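Local coordinates for protein CpuTA1 (Curtobacterium pusillum, PDB 5K3W) that belongs to the class IV aminotransferase family and carries pyridoxal-5'-phosphate bound in a pocket of its two-subunit assembly, at residues W267-S270 against Q274-P277; I119-I124 against K174-A179; I197-D202 against I255-L260. All coordinates share one frame; numbering follows the deposited sequence.

Contact 1. Residues W267-S270 against Q274-P277. With PLP (pyridoxal-5'-phosphate), chain C.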
loop_
_atom_site.group_PDB
_atom_site.type_symbol
_atom_site.label_atom_id
_atom_site.label_comp_id
_atom_site.label_asym_id
_atom_site.label_seq_id
_atom_site.Cartn_x
_atom_site.Cartn_y
_atom_site.Cartn_z
ATOM N N TRP A 267 8.549 -24.309 -6.781
ATOM C CA TRP A 267 7.229 -24.110 -6.192
ATOM C C TRP A 267 7.100 -22.687 -5.668
ATOM O O TRP A 267 8.072 -22.089 -5.199
ATOM C CB TRP A 267 6.942 -25.075 -5.019
ATOM C CG TRP A 267 7.013 -26.527 -5.349
ATOM C CD1 TRP A 267 5.965 -27.361 -5.613
ATOM C CD2 TRP A 267 8.197 -27.329 -5.428
ATOM N NE1 TRP A 267 6.423 -28.633 -5.846
ATOM C CE2 TRP A 267 7.790 -28.641 -5.736
ATOM C CE3 TRP A 267 9.561 -27.068 -5.250
ATOM C CZ2 TRP A 267 8.702 -29.691 -5.892
ATOM C CZ3 TRP A 267 10.463 -28.106 -5.392
ATOM C CH2 TRP A 267 10.031 -29.402 -5.716
ATOM N N LEU A 268 5.882 -22.158 -5.746
ATOM C CA LEU A 268 5.446 -21.031 -4.930
ATOM C C LEU A 268 4.618 -21.573 -3.771
ATOM O O LEU A 268 3.697 -22.370 -3.985
ATOM C CB LEU A 268 4.606 -20.048 -5.744
ATOM C CG LEU A 268 5.323 -19.272 -6.837
ATOM C CD1 LEU A 268 4.443 -18.139 -7.316
ATOM C CD2 LEU A 268 6.662 -18.761 -6.333
ATOM N N VAL A 269 4.928 -21.146 -2.554
ATOM C CA VAL A 269 4.224 -21.645 -1.372
ATOM C C VAL A 269 3.677 -20.472 -0.565
ATOM O O VAL A 269 4.300 -19.409 -0.483
ATOM C CB VAL A 269 5.143 -22.539 -0.507
ATOM C CG1 VAL A 269 5.686 -23.687 -1.336
ATOM C CG2 VAL A 269 6.289 -21.716 0.113
ATOM N N SER A 270 2.502 -20.666 0.022
ATOM C CA SER A 270 1.842 -19.651 0.835
ATOM C C SER A 270 0.732 -20.346 1.615
ATOM O O SER A 270 0.377 -21.493 1.324
ATOM C CB SER A 270 1.298 -18.502 -0.025
ATOM O OG SER A 270 0.279 -18.943 -0.898
ATOM N N GLN A 274 -1.120 -23.185 -0.314
ATOM C CA GLN A 274 -0.158 -24.228 0.010
ATOM C C GLN A 274 0.917 -24.274 -1.078
ATOM O O GLN A 274 1.491 -23.234 -1.413
ATOM C CB GLN A 274 -0.870 -25.566 0.204
ATOM C CG GLN A 274 -2.032 -25.509 1.215
ATOM C CD GLN A 274 -1.603 -25.420 2.709
ATOM O OE1 GLN A 274 -0.417 -25.447 3.057
ATOM N NE2 GLN A 274 -2.593 -25.316 3.586
ATOM N N ALA A 275 1.214 -25.441 -1.644
ATOM C CA ALA A 275 2.319 -25.572 -2.588
ATOM C C ALA A 275 1.784 -25.611 -4.013
ATOM O O ALA A 275 1.033 -26.522 -4.373
ATOM C CB ALA A 275 3.148 -26.821 -2.298
ATOM N N ALA A 276 2.177 -24.632 -4.822
ATOM C CA ALA A 276 1.796 -24.611 -6.229
ATOM C C ALA A 276 3.018 -24.875 -7.095
ATOM O O ALA A 276 3.914 -24.016 -7.175
ATOM C CB ALA A 276 1.159 -23.271 -6.594
ATOM N N PRO A 277 3.101 -26.023 -7.765
ATOM C CA PRO A 277 4.289 -26.317 -8.581
ATOM C C PRO A 277 4.287 -25.525 -9.882
ATOM O O PRO A 277 3.243 -25.295 -10.500
ATOM C CB PRO A 277 4.170 -27.825 -8.839
ATOM C CG PRO A 277 2.692 -28.087 -8.842
ATOM C CD PRO A 277 2.068 -27.070 -7.885
HETATM N N1 PLP C . 5.434 -13.242 0.425
HETATM C C2 PLP C . 4.442 -12.323 0.602
HETATM C C2A PLP C . 4.596 -10.911 0.068
HETATM C C3 PLP C . 3.298 -12.683 1.287
HETATM O O3 PLP C . 2.306 -11.706 1.460
HETATM C C4 PLP C . 3.168 -13.956 1.788
HETATM C C4A PLP C . 1.938 -14.424 2.518
HETATM C C5 PLP C . 4.154 -14.878 1.608
HETATM C C6 PLP C . 5.299 -14.506 0.923
HETATM C C5A PLP C . 3.982 -16.294 2.147
HETATM O O4P PLP C . 3.766 -16.324 3.546
HETATM P P PLP C . 2.904 -17.490 4.210
HETATM O O1P PLP C . 3.407 -18.845 3.763
HETATM O O2P PLP C . 1.441 -17.352 3.866
HETATM O O3P PLP C . 3.054 -17.428 5.709
HETATM O O HOH W 1 1.348 -20.698 -3.022
#

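Contact 2. Residues I119-I124 against K174-A179. With PLP (pyridoxal-5'-phosphate), chain C.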
loop_
_atom_site.group_PDB
_atom_site.type_symbol
_atom_site.label_atom_id
_atom_site.label_comp_id
_atom_site.label_asym_id
_atom_site.label_seq_id
_atom_site.Cartn_x
_atom_site.Cartn_y
_atom_site.Cartn_z
ATOM N N ILE A 119 -6.275 -8.074 10.420
ATOM C CA ILE A 119 -6.000 -6.761 9.861
ATOM C C ILE A 119 -5.793 -5.774 10.998
ATOM O O ILE A 119 -6.688 -5.578 11.827
ATOM C CB ILE A 119 -7.119 -6.299 8.918
ATOM C CG1 ILE A 119 -7.121 -7.192 7.674
ATOM C CG2 ILE A 119 -6.933 -4.834 8.542
ATOM C CD1 ILE A 119 -8.257 -6.924 6.751
ATOM N N LEU A 120 -4.618 -5.145 11.026
ATOM C CA LEU A 120 -4.251 -4.185 12.059
ATOM C C LEU A 120 -3.771 -2.903 11.392
ATOM O O LEU A 120 -2.791 -2.926 10.641
ATOM C CB LEU A 120 -3.164 -4.758 12.973
ATOM C CG LEU A 120 -2.518 -3.830 14.013
ATOM C CD1 LEU A 120 -3.565 -3.210 14.893
ATOM C CD2 LEU A 120 -1.518 -4.609 14.855
ATOM N N THR A 121 -4.442 -1.790 11.674
ATOM C CA THR A 121 -4.095 -0.505 11.067
ATOM C C THR A 121 -3.744 0.526 12.138
ATOM O O THR A 121 -3.979 0.329 13.336
ATOM C CB THR A 121 -5.238 0.047 10.203
ATOM O OG1 THR A 121 -6.205 0.665 11.056
ATOM C CG2 THR A 121 -5.911 -1.064 9.395
ATOM N N ARG A 122 -3.185 1.648 11.683
ATOM C CA ARG A 122 -2.844 2.754 12.575
ATOM C C ARG A 122 -4.082 3.475 13.098
ATOM O O ARG A 122 -3.952 4.330 13.977
ATOM C CB ARG A 122 -1.895 3.742 11.861
ATOM C CG ARG A 122 -0.996 4.587 12.801
ATOM C CD ARG A 122 0.151 5.296 12.049
ATOM N NE ARG A 122 0.869 4.416 11.118
ATOM C CZ ARG A 122 1.946 3.687 11.421
ATOM N NH1 ARG A 122 2.465 3.722 12.639
ATOM N NH2 ARG A 122 2.505 2.910 10.502
ATOM N N GLY A 123 -5.272 3.148 12.588
ATOM C CA GLY A 123 -6.518 3.666 13.116
ATOM C C GLY A 123 -7.060 4.855 12.339
ATOM O O GLY A 123 -6.493 5.333 11.349
ATOM N N ILE A 124 -8.213 5.317 12.824
ATOM C CA ILE A 124 -8.795 6.579 12.392
ATOM C C ILE A 124 -7.788 7.701 12.586
ATOM O O ILE A 124 -7.177 7.831 13.654
ATOM C CB ILE A 124 -10.086 6.843 13.182
ATOM C CG1 ILE A 124 -10.996 5.600 13.129
ATOM C CG2 ILE A 124 -10.760 8.110 12.676
ATOM C CD1 ILE A 124 -12.210 5.661 14.039
ATOM N N LYS A 174 4.538 -7.434 5.992
ATOM C CA LYS A 174 3.275 -7.882 5.398
ATOM C C LYS A 174 2.251 -6.775 5.610
ATOM O O LYS A 174 1.455 -6.788 6.556
ATOM C CB LYS A 174 2.834 -9.189 6.029
ATOM C CG LYS A 174 2.050 -10.109 5.135
ATOM C CD LYS A 174 1.795 -11.415 5.878
ATOM C CE LYS A 174 0.804 -12.278 5.139
ATOM N NZ LYS A 174 1.212 -12.351 3.746
ATOM N N SER A 175 2.301 -5.772 4.733
ATOM C CA SER A 175 1.527 -4.557 4.940
ATOM C C SER A 175 0.264 -4.587 4.090
ATOM O O SER A 175 0.062 -5.477 3.254
ATOM C CB SER A 175 2.353 -3.302 4.627
ATOM O OG SER A 175 2.378 -2.996 3.235
ATOM N N LEU A 176 -0.603 -3.596 4.344
ATOM C CA LEU A 176 -1.820 -3.415 3.571
ATOM C C LEU A 176 -1.562 -2.725 2.251
ATOM O O LEU A 176 -2.462 -2.695 1.414
ATOM C CB LEU A 176 -2.850 -2.615 4.364
ATOM C CG LEU A 176 -3.248 -3.256 5.694
ATOM C CD1 LEU A 176 -4.109 -2.314 6.511
ATOM C CD2 LEU A 176 -3.968 -4.590 5.455
ATOM N N SER A 177 -0.364 -2.173 2.054
ATOM C CA SER A 177 -0.043 -1.415 0.843
ATOM C C SER A 177 0.454 -2.367 -0.247
ATOM O O SER A 177 1.635 -2.395 -0.613
ATOM C CB SER A 177 0.976 -0.328 1.153
ATOM O OG SER A 177 0.377 0.725 1.891
ATOM N N TYR A 178 -0.501 -3.133 -0.790
ATOM C CA TYR A 178 -0.222 -4.212 -1.731
ATOM C C TYR A 178 -0.678 -3.894 -3.151
ATOM O O TYR A 178 -0.776 -4.801 -3.985
ATOM C CB TYR A 178 -0.867 -5.512 -1.252
ATOM C CG TYR A 178 0.086 -6.460 -0.555
ATOM C CD1 TYR A 178 0.991 -6.001 0.399
ATOM C CD2 TYR A 178 0.064 -7.826 -0.835
ATOM C CE1 TYR A 178 1.863 -6.878 1.043
ATOM C CE2 TYR A 178 0.931 -8.705 -0.205
ATOM C CZ TYR A 178 1.826 -8.227 0.739
ATOM O OH TYR A 178 2.689 -9.104 1.383
ATOM N N ALA A 179 -0.949 -2.627 -3.453
ATOM C CA ALA A 179 -1.344 -2.278 -4.813
ATOM C C ALA A 179 -0.359 -2.835 -5.841
ATOM O O ALA A 179 -0.765 -3.366 -6.880
ATOM C CB ALA A 179 -1.479 -0.759 -4.949
HETATM N N1 PLP C . 5.434 -13.242 0.425
HETATM C C2 PLP C . 4.442 -12.323 0.602
HETATM C C2A PLP C . 4.596 -10.911 0.068
HETATM C C3 PLP C . 3.298 -12.683 1.287
HETATM O O3 PLP C . 2.306 -11.706 1.460
HETATM C C4 PLP C . 3.168 -13.956 1.788
HETATM C C4A PLP C . 1.938 -14.424 2.518
HETATM C C5 PLP C . 4.154 -14.878 1.608
HETATM C C6 PLP C . 5.299 -14.506 0.923
HETATM C C5A PLP C . 3.982 -16.294 2.147
HETATM O O4P PLP C . 3.766 -16.324 3.546
HETATM P P PLP C . 2.904 -17.490 4.210
HETATM O O1P PLP C . 3.407 -18.845 3.763
HETATM O O2P PLP C . 1.441 -17.352 3.866
HETATM O O3P PLP C . 3.054 -17.428 5.709
#

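Contact 3. Residues I197-D202 against I255-L260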
loop_
_atom_site.group_PDB
_atom_site.type_symbol
_atom_site.label_atom_id
_atom_site.label_comp_id
_atom_site.label_asym_id
_atom_site.label_seq_id
_atom_site.Cartn_x
_atom_site.Cartn_y
_atom_site.Cartn_z
ATOM N N ILE A 197 7.431 -14.295 -9.812
ATOM C CA ILE A 197 8.560 -14.268 -8.900
ATOM C C ILE A 197 9.252 -12.931 -9.097
ATOM O O ILE A 197 9.623 -12.581 -10.225
ATOM C CB ILE A 197 9.523 -15.433 -9.132
ATOM C CG1 ILE A 197 8.910 -16.730 -8.589
ATOM C CG2 ILE A 197 10.852 -15.132 -8.454
ATOM C CD1 ILE A 197 9.418 -17.970 -9.261
ATOM N N PHE A 198 9.388 -12.174 -8.008
ATOM C CA PHE A 198 10.120 -10.918 -8.036
ATOM C C PHE A 198 11.620 -11.166 -8.062
ATOM O O PHE A 198 12.136 -12.052 -7.374
ATOM C CB PHE A 198 9.764 -10.056 -6.825
ATOM C CG PHE A 198 8.454 -9.341 -6.955
ATOM C CD1 PHE A 198 8.174 -8.589 -8.083
ATOM C CD2 PHE A 198 7.488 -9.438 -5.955
ATOM C CE1 PHE A 198 6.962 -7.936 -8.202
ATOM C CE2 PHE A 198 6.272 -8.780 -6.074
ATOM C CZ PHE A 198 6.012 -8.029 -7.191
ATOM N N VAL A 199 12.311 -10.363 -8.864
ATOM C CA VAL A 199 13.763 -10.348 -8.977
ATOM C C VAL A 199 14.238 -8.946 -8.625
ATOM O O VAL A 199 13.655 -7.955 -9.084
ATOM C CB VAL A 199 14.205 -10.737 -10.406
ATOM C CG1 VAL A 199 15.720 -10.546 -10.595
ATOM C CG2 VAL A 199 13.760 -12.173 -10.714
ATOM N N SER A 200 15.286 -8.855 -7.816
ATOM C CA SER A 200 15.734 -7.547 -7.373
ATOM C C SER A 200 16.494 -6.831 -8.487
ATOM O O SER A 200 16.861 -7.427 -9.506
ATOM C CB SER A 200 16.609 -7.673 -6.133
ATOM O OG SER A 200 17.814 -8.344 -6.452
ATOM N N SER A 201 16.717 -5.524 -8.278
ATOM C CA SER A 201 17.534 -4.720 -9.192
ATOM C C SER A 201 18.848 -5.403 -9.512
ATOM O O SER A 201 19.282 -5.421 -10.671
ATOM C CB SER A 201 17.836 -3.341 -8.593
ATOM O OG SER A 201 16.655 -2.660 -8.220
ATOM N N ASP A 202 19.515 -5.942 -8.495
ATOM C CA ASP A 202 20.839 -6.524 -8.666
ATOM C C ASP A 202 20.780 -7.991 -9.057
ATOM O O ASP A 202 21.817 -8.663 -9.044
ATOM C CB ASP A 202 21.686 -6.343 -7.398
ATOM C CG ASP A 202 20.866 -6.406 -6.106
ATOM O OD1 ASP A 202 19.669 -6.772 -6.139
ATOM O OD2 ASP A 202 21.430 -6.088 -5.041
ATOM N N ILE A 255 19.939 -16.440 -4.181
ATOM C CA ILE A 255 19.724 -17.204 -5.392
ATOM C C ILE A 255 19.598 -16.197 -6.526
ATOM O O ILE A 255 18.590 -15.489 -6.633
ATOM C CB ILE A 255 18.474 -18.083 -5.272
ATOM C CG1 ILE A 255 18.605 -18.967 -4.024
ATOM C CG2 ILE A 255 18.236 -18.888 -6.546
ATOM C CD1 ILE A 255 17.398 -19.839 -3.738
ATOM N N SER A 256 20.626 -16.099 -7.353
ATOM C CA SER A 256 20.538 -15.208 -8.503
ATOM C C SER A 256 19.427 -15.672 -9.441
ATOM O O SER A 256 19.087 -16.858 -9.501
ATOM C CB SER A 256 21.870 -15.170 -9.252
ATOM O OG SER A 256 22.030 -16.341 -10.039
ATOM N N ALA A 257 18.849 -14.719 -10.177
ATOM C CA ALA A 257 17.858 -15.081 -11.189
ATOM C C ALA A 257 18.398 -16.125 -12.160
ATOM O O ALA A 257 17.635 -16.942 -12.681
ATOM C CB ALA A 257 17.400 -13.837 -11.955
ATOM N N ASP A 258 19.711 -16.130 -12.402
ATOM C CA ASP A 258 20.297 -17.141 -13.275
ATOM C C ASP A 258 20.165 -18.536 -12.675
ATOM O O ASP A 258 19.715 -19.471 -13.349
ATOM C CB ASP A 258 21.759 -16.810 -13.551
ATOM C CG ASP A 258 22.157 -17.125 -14.976
ATOM O OD1 ASP A 258 21.244 -17.241 -15.825
ATOM O OD2 ASP A 258 23.374 -17.252 -15.254
ATOM N N GLU A 259 20.562 -18.698 -11.408
ATOM C CA GLU A 259 20.399 -19.987 -10.746
ATOM C C GLU A 259 18.946 -20.450 -10.789
ATOM O O GLU A 259 18.666 -21.640 -10.963
ATOM C CB GLU A 259 20.898 -19.904 -9.303
ATOM C CG GLU A 259 20.735 -21.211 -8.541
ATOM C CD GLU A 259 21.304 -21.165 -7.128
ATOM O OE1 GLU A 259 20.827 -21.944 -6.272
ATOM O OE2 GLU A 259 22.222 -20.355 -6.871
ATOM N N LEU A 260 18.009 -19.516 -10.653
ATOM C CA LEU A 260 16.588 -19.861 -10.681
ATOM C C LEU A 260 16.188 -20.556 -11.987
ATOM O O LEU A 260 15.380 -21.493 -11.978
ATOM C CB LEU A 260 15.782 -18.585 -10.468
ATOM C CG LEU A 260 14.303 -18.568 -10.142
ATOM C CD1 LEU A 260 14.099 -19.024 -8.719
ATOM C CD2 LEU A 260 13.799 -17.134 -10.352
#

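Contact 1. Residues W267-S270 against Q274-P277
Gln274 pairs with Ser270 through the backbone, the two side chains diverging, at the turn end of an antiparallel beta hairpin in which strand 265-270 leads through three loop residues into strand 274-278. Ser270 N donates to Gln274 O over 3.1 Å, whereas the return bond from Gln274 N to Ser270 O is weak. A water donates to Gln274 O as well and bonds Ser270 OG at 3.0 Å, so it spans the end of the hairpin. Val269 CA adds a CA-H...O contact to Gln274 O at 3.2 Å. Ser270 is part of the pyridoxal-5'-phosphate pocket, its CA lying 3.4 Å from O1P of the cofactor.

Ala275 and Val269 form a non-hydrogen-bonded pair, with Ala275 CB 4.1 Å from Val269 CG1. On this face Val269 packs against helix 234-245 and Ala275 against helix 290-307. Ala276 turns to the other face, with Leu268, and makes two backbone bonds with it: Ala276 N reaches Leu268 O at 2.9 Å, and Leu268 N donates to Ala276 O.

Pro277, which has no N-H, falls at a non-hydrogen-bonded position opposite Trp267. A chi1 of -59° sets CG of Trp267 beside the backbone N, and the indole crosses the proline at about a right angle, while NE1 bonds Thr293. Trp267 CD1 thereby rests 3.7 Å from Pro277 CB.

Contact 2. Residues I119-I124 against K174-A179
A single side chain, Leu176, supplies the whole of one side of this contact, reaching from an irregular loop to Ile119 and Thr121 of strand 114-121. Its two methyls divide the work. CD1 of Leu176 presses on CG2 of Thr121 at 3.6 Å, the two side chains crossing at about a right angle, and CD2 of Leu176 lies 4.3 Å from CG2 of Ile119. With chi1 at -59°, CG stands beside the leucine's backbone N and the branched end is carried to the strand. No hydrogen bond crosses between the segments; the join is apolar and buried.

Polar groups instead shape each segment internally. Thr121 turns its methyl to the leucine and uses OG1 to accept from Gly123 N at 3.1 Å, an ST turn from Thr121 to Gly123, while Asp46 bonds the same oxygen. A second ST turn encloses Leu176, since Ser175 OG accepts from Ser177 N at 3.1 Å. Two residues further along from Leu176, Tyr178 sits at the N-cap position of helix 179-190, and its OH bonds O3 of pyridoxal-5'-phosphate at 2.6 Å, with O3 lying in the plane of the ring at its edge. Lys174, at the start of the same loop, also lines this pocket.

Leu176 packs as well on Ile49 of the second subunit, so the loop lies at the dimer interface. Within its own chain it leads into helix 179-190 and packs on the antiparallel sheet, where strand 114-121 runs between strands 54-62 and 131-138, and Phe56 of strand 54-62 touches both Leu176 and Tyr178.

Contact 3. Residues I197-D202 against I255-L260
The first turn of helix 257-261, through Ala257 and Leu260, packs on Val199 and Ile197 of strand 195-199, the outermost strand on one side of a mixed sheet. Alternate strand residues point their side chains at the helix and meet helix residues three apart, so the contact has two apolar points. At one of them Val199 straddles the alanine: CG1 of Val199, anti to its own backbone N with chi1 at 172°, comes to 3.9 Å from Ala257 CB, and CG2 of Val199 is only slightly farther from the same methyl, at 4.2 Å. At the other, CG2 of Ile197 touches CD2 of Leu260 at 4.0 Å, the two side chains meeting at a slant. A chi1 of -167° puts CG of Leu260 anti to the backbone N, and from there CD2 meets Ile197; the leucine rests on Val213 and Val215 of strand 212-217 too.

Ser256 fixes the start of the helix. As N-cap, its OG accepts from Glu259 N at 3.1 Å in an almost straight bond of 173°, while its carbonyl O accepts from Leu260 N at 3.1 Å. Glu259 forms a salt bridge with Arg253.

No hydrogen bond or salt bridge links the two segments. The hold between strand and helix therefore rests on methyl-to-methyl van der Waals contact and the burial of Ile197 and Leu260, and the polar cap acts only within the helical segment.

Overall arrangement
From the N terminus, contact 2 comes first: it closes a loop of 49 residues between strand 114-121, in the antiparallel sheet, and the segment leading into helix 179-190. Contact 3 follows, spanning 52 residues from strand 195-199 to helix 257-261. Contact 1, the short hairpin, comes directly after that helix and closes a turn of three residues between strands 265-270 and 274-278. The three lie in series; none nests in or crosses another. Contacts 1 and 3 nevertheless meet, Leu268 CD2 packing on Ile197 CG1 at 3.8 Å, which joins two mixed sheets. Contacts 1 and 2 lie on opposite sides of the chain's centre, their nearest atoms about 7 Å apart, and both reach pyridoxal-5'-phosphate.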